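Local coordinates for protein SsfX3 (Streptomyces sp. SF2575, PDB 3SKV) that probably transfers a salicylyl group onto a tetracycline intermediate, as an acyltransferase built on a GDSL/SGNH hydrolase fold, at residues Ile189-Ser194 with Ser230-Met235; Ile248-Gly253 with Thr284-Gly289. The protein carries 1 engineered substitution. All blocks are in the same frame, centred on the assembly; numbering follows the deposited sequence.

Interaction 1: residues Ile189-Ser194 with Ser230-Met235; sequences IHYGDS and SHLQPM
Tyr191 reaches from its strand to the loop at Ser230-Gln233. Beyond CB, CG is anti to the backbone N (chi1 172°), which carries the ring out toward that loop. Farther out, CE2 lies 4.4 Å from Leu232 CD2. CZ is 3.9 Å from Ser230 CA. At the tip, OH takes a weak, bent bond from Leu232 N (3.3 Å, 130°). Gly192-Asp193-Ser194 matches the Gly-Asp-Ser of the GDSL family, whose serine is the nucleophile in relatives. Beside it, Ser230 OG lies 2.6 Å from Asp193 O, with Ala226 O as a second possible acceptor. In the ring plane of His190, NE2 donates to Asp193 OD2 (2.9 Å), while Asp193 OD1 is held by a salt bridge to Arg251. Gln233 OE1 also stands at the edge of the Tyr191 ring, 3.1 Å from Tyr191 OH. The amide plane of Gln233 stands 77° from that ring. Gln233 sits at the N-cap position of helix 234-242; its OE1 accepts from His231 N (3.0 Å) and its NE2 bonds Asp228 O. Shortened to an alanine here, the side chain would take away OE1 and NE2, and His231 N and Asp228 O would probably lose these mates.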
# COMPACT_ATOMS: atom_id res chain seq x y z
N ILE A 189 -0.71 2.09 9.09
CA ILE A 189 -1.01 0.79 8.50
C ILE A 189 -2.37 0.83 7.84
O ILE A 189 -3.37 1.16 8.50
CB ILE A 189 -0.91 -0.39 9.51
CG1 ILE A 189 0.43 -0.41 10.27
CG2 ILE A 189 -1.19 -1.74 8.77
CD1 ILE A 189 0.58 -1.63 11.22
N HIS A 190 -2.42 0.48 6.53
CA HIS A 190 -3.70 0.40 5.82
C HIS A 190 -3.90 -1.05 5.33
O HIS A 190 -3.03 -1.62 4.66
CB HIS A 190 -3.87 1.43 4.69
CG HIS A 190 -5.19 1.27 3.99
ND1 HIS A 190 -6.38 1.74 4.56
CD2 HIS A 190 -5.48 0.61 2.84
CE1 HIS A 190 -7.34 1.36 3.73
NE2 HIS A 190 -6.85 0.68 2.68
N TYR A 191 -5.05 -1.64 5.71
CA TYR A 191 -5.41 -3.00 5.30
C TYR A 191 -6.76 -3.02 4.59
O TYR A 191 -7.67 -2.31 4.98
CB TYR A 191 -5.45 -3.92 6.54
CG TYR A 191 -5.99 -5.31 6.27
CD1 TYR A 191 -5.17 -6.31 5.77
CD2 TYR A 191 -7.32 -5.61 6.52
CE1 TYR A 191 -5.68 -7.58 5.47
CE2 TYR A 191 -7.84 -6.88 6.24
CZ TYR A 191 -7.01 -7.86 5.71
OH TYR A 191 -7.50 -9.12 5.48
N GLY A 192 -6.89 -3.86 3.59
CA GLY A 192 -8.17 -4.03 2.91
C GLY A 192 -8.26 -3.59 1.46
O GLY A 192 -7.25 -3.45 0.77
N ASP A 193 -9.51 -3.42 1.01
CA ASP A 193 -9.95 -3.06 -0.35
C ASP A 193 -9.97 -4.26 -1.30
O ASP A 193 -9.22 -5.23 -1.13
CB ASP A 193 -9.16 -1.86 -0.93
CG ASP A 193 -9.43 -0.55 -0.20
OD1 ASP A 193 -10.59 -0.06 -0.29
OD2 ASP A 193 -8.49 -0.00 0.42
N SER A 194 -10.83 -4.19 -2.30
CA SER A 194 -10.98 -5.27 -3.28
C SER A 194 -10.22 -5.04 -4.58
O SER A 194 -10.21 -5.91 -5.47
CB SER A 194 -12.46 -5.57 -3.53
OG SER A 194 -13.17 -4.36 -3.70
N SER A 230 -8.20 -9.34 1.63
CA SER A 230 -9.11 -8.54 2.45
C SER A 230 -10.30 -9.32 3.05
O SER A 230 -11.39 -8.76 3.19
CB SER A 230 -9.61 -7.35 1.63
OG SER A 230 -8.57 -6.84 0.82
N HIS A 231 -10.08 -10.59 3.44
CA HIS A 231 -11.09 -11.50 4.01
C HIS A 231 -10.99 -11.60 5.55
O HIS A 231 -11.53 -12.55 6.16
CB HIS A 231 -10.96 -12.90 3.37
CG HIS A 231 -11.59 -13.01 2.03
ND1 HIS A 231 -11.23 -12.18 0.98
CD2 HIS A 231 -12.52 -13.89 1.58
CE1 HIS A 231 -11.96 -12.56 -0.05
NE2 HIS A 231 -12.75 -13.59 0.26
N LEU A 232 -10.30 -10.63 6.19
CA LEU A 232 -10.12 -10.64 7.64
C LEU A 232 -9.42 -11.86 8.18
O LEU A 232 -9.73 -12.29 9.30
CB LEU A 232 -11.41 -10.34 8.43
CG LEU A 232 -12.14 -9.03 8.15
CD1 LEU A 232 -13.55 -9.08 8.70
CD2 LEU A 232 -11.34 -7.81 8.69
N GLN A 233 -8.45 -12.39 7.40
CA GLN A 233 -7.59 -13.52 7.74
C GLN A 233 -6.89 -13.20 9.06
O GLN A 233 -6.20 -12.19 9.17
CB GLN A 233 -6.51 -13.74 6.67
CG GLN A 233 -7.03 -14.23 5.34
CD GLN A 233 -7.32 -13.14 4.34
OE1 GLN A 233 -7.82 -12.06 4.66
NE2 GLN A 233 -7.02 -13.43 3.08
N PRO A 234 -7.05 -14.06 10.09
CA PRO A 234 -6.38 -13.77 11.39
C PRO A 234 -4.86 -13.57 11.30
O PRO A 234 -4.31 -12.85 12.13
CB PRO A 234 -6.77 -14.98 12.26
CG PRO A 234 -7.94 -15.58 11.60
CD PRO A 234 -7.84 -15.31 10.13
N MET A 235 -4.18 -14.18 10.32
CA MET A 235 -2.74 -13.98 10.12
C MET A 235 -2.38 -12.48 9.82
O MET A 235 -1.32 -11.99 10.25
CB MET A 235 -2.18 -14.91 9.04
CG MET A 235 -2.03 -16.36 9.48
SD MET A 235 -0.98 -16.69 10.93
CE MET A 235 0.71 -16.11 10.26

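Interaction 2: residues Ile248-Gly253 with Thr284-Gly289; sequences ISLRVG and TPIVLG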
# COMPACT_ATOMS: atom_id res chain seq x y z
N ILE A 248 -4.24 2.95 12.31
CA ILE A 248 -4.60 1.74 11.60
C ILE A 248 -5.94 1.94 10.90
O ILE A 248 -6.90 2.36 11.53
CB ILE A 248 -4.61 0.49 12.52
CG1 ILE A 248 -3.24 0.29 13.20
CG2 ILE A 248 -5.07 -0.79 11.75
CD1 ILE A 248 -3.25 -0.53 14.49
N SER A 249 -6.00 1.63 9.60
CA SER A 249 -7.26 1.70 8.85
C SER A 249 -7.48 0.40 8.15
O SER A 249 -6.56 -0.15 7.54
CB SER A 249 -7.30 2.90 7.89
OG SER A 249 -6.17 3.03 7.05
N LEU A 250 -8.70 -0.13 8.31
CA LEU A 250 -9.16 -1.40 7.74
C LEU A 250 -10.39 -1.16 6.89
O LEU A 250 -11.39 -0.66 7.41
CB LEU A 250 -9.54 -2.41 8.87
CG LEU A 250 -8.60 -2.55 10.10
CD1 LEU A 250 -9.25 -3.39 11.15
CD2 LEU A 250 -7.24 -3.16 9.72
N ARG A 251 -10.37 -1.56 5.62
CA ARG A 251 -11.57 -1.45 4.78
C ARG A 251 -11.95 -2.81 4.28
O ARG A 251 -11.19 -3.45 3.56
CB ARG A 251 -11.45 -0.44 3.65
CG ARG A 251 -12.80 0.23 3.45
CD ARG A 251 -12.98 0.99 2.16
NE ARG A 251 -11.71 1.47 1.65
CZ ARG A 251 -11.14 2.61 2.00
NH1 ARG A 251 -11.74 3.43 2.85
NH2 ARG A 251 -9.96 2.94 1.50
N VAL A 252 -13.09 -3.30 4.73
CA VAL A 252 -13.55 -4.66 4.42
C VAL A 252 -15.04 -4.71 4.08
O VAL A 252 -15.74 -3.72 4.28
CB VAL A 252 -13.17 -5.63 5.57
CG1 VAL A 252 -11.65 -5.82 5.64
CG2 VAL A 252 -13.72 -5.14 6.93
N GLY A 253 -15.51 -5.87 3.61
CA GLY A 253 -16.90 -6.10 3.25
C GLY A 253 -17.08 -6.75 1.89
O GLY A 253 -17.35 -7.94 1.80
N THR A 284 -4.21 2.84 20.05
CA THR A 284 -4.02 3.30 18.68
C THR A 284 -5.36 3.49 17.97
O THR A 284 -6.21 2.59 18.03
CB THR A 284 -3.14 2.27 17.92
OG1 THR A 284 -1.92 2.11 18.64
CG2 THR A 284 -2.84 2.67 16.46
N PRO A 285 -5.58 4.64 17.28
CA PRO A 285 -6.84 4.80 16.54
C PRO A 285 -6.98 3.76 15.43
O PRO A 285 -6.10 3.63 14.58
CB PRO A 285 -6.73 6.23 15.94
CG PRO A 285 -5.59 6.88 16.64
CD PRO A 285 -4.69 5.81 17.11
N ILE A 286 -8.07 2.97 15.49
CA ILE A 286 -8.42 1.96 14.49
C ILE A 286 -9.65 2.48 13.77
O ILE A 286 -10.69 2.76 14.40
CB ILE A 286 -8.65 0.54 15.08
CG1 ILE A 286 -7.36 -0.03 15.74
CG2 ILE A 286 -9.17 -0.42 13.97
CD1 ILE A 286 -7.60 -1.30 16.51
N VAL A 287 -9.52 2.64 12.45
CA VAL A 287 -10.59 3.12 11.60
C VAL A 287 -11.16 1.95 10.85
O VAL A 287 -10.48 1.30 10.05
CB VAL A 287 -10.13 4.28 10.69
CG1 VAL A 287 -11.25 4.74 9.81
CG2 VAL A 287 -9.60 5.43 11.53
N LEU A 288 -12.40 1.65 11.17
CA LEU A 288 -13.19 0.56 10.59
C LEU A 288 -13.98 1.11 9.42
O LEU A 288 -14.96 1.85 9.57
CB LEU A 288 -14.12 0.03 11.67
CG LEU A 288 -13.81 -1.36 12.17
CD1 LEU A 288 -12.31 -1.62 12.37
CD2 LEU A 288 -14.60 -1.65 13.41
N GLY A 289 -13.47 0.80 8.24
CA GLY A 289 -14.04 1.29 7.00
C GLY A 289 -14.94 0.31 6.31
O GLY A 289 -14.56 -0.84 6.09
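Ile248 to Arg251 pair with Ile286 to Gly289 as parallel strands, their directions 13° apart. Five backbone hydrogen bonds join the two segments. Ile248 N donates to Pro285 O, and Val287 N returns the bond to Ile248 O (2.8 Å). Leu250 N then binds Val287 O almost straight (2.9 Å, 175°). Gly289 N gives to Leu250 O, and Val252 N closes the row on Gly289 O at a longer 3.2 Å. Weaker CA-H...O contacts fill in between, such as Arg251 CA to Gly289 O.

The apolar contacts lie mainly on the face of Ile248, Leu250, Ile286 and Leu288. Leu250 and Leu288 lie alongside each other and point the same way, CD1 to CD1 at 3.7 Å. Leu250 CD1 also meets Ile286 CG2 at 4.1 Å. At the start of the pair, Ile248 crosses Thr284 at about a right angle, its CD1 3.8 Å from Thr284 CG2. Phe273 and Ile277 of helix 266-278 lie over this face.

The polar groups sit on the other face, with Val287. Arg251 CG passes 3.3 Å from Gly289 O, and a CB at Gly289 would run into Arg251 CG. Arg251 NE forms a salt bridge with Asp193 OD1. Ser249 OG bonds Trp188 and His190. Met375 and Phe367 of helix 361-377 pack here.

The two strands are joined through helix 266-278, a beta-alpha-beta crossover in the central parallel sheet of the GDSL/SGNH fold.

In the fold
Both contacts are largely buried and belong to the same parallel sheet, where strands 187-192 and 247-252 are neighbours. Each also includes partly exposed residues: His231 and Gln233 in interaction 1, Thr284 and Pro285 in interaction 2. Interaction 2 is strand against strand: a regular ladder of backbone bonds with apolar side chains on one face. Interaction 1 joins the end of a strand to the loop before helix 234-242. Its chemistry is more irregular, with side-chain hydroxyls and an amide, and less buried surface. The two meet directly. Besides the Asp193-Arg251 salt bridge, Tyr191 CB packs on Leu250 CD2 at 3.7 Å. Interaction 2 joins two strands of the sheet, while interaction 1 lies at the end of strand 187-192, beside Gly-Asp-Ser.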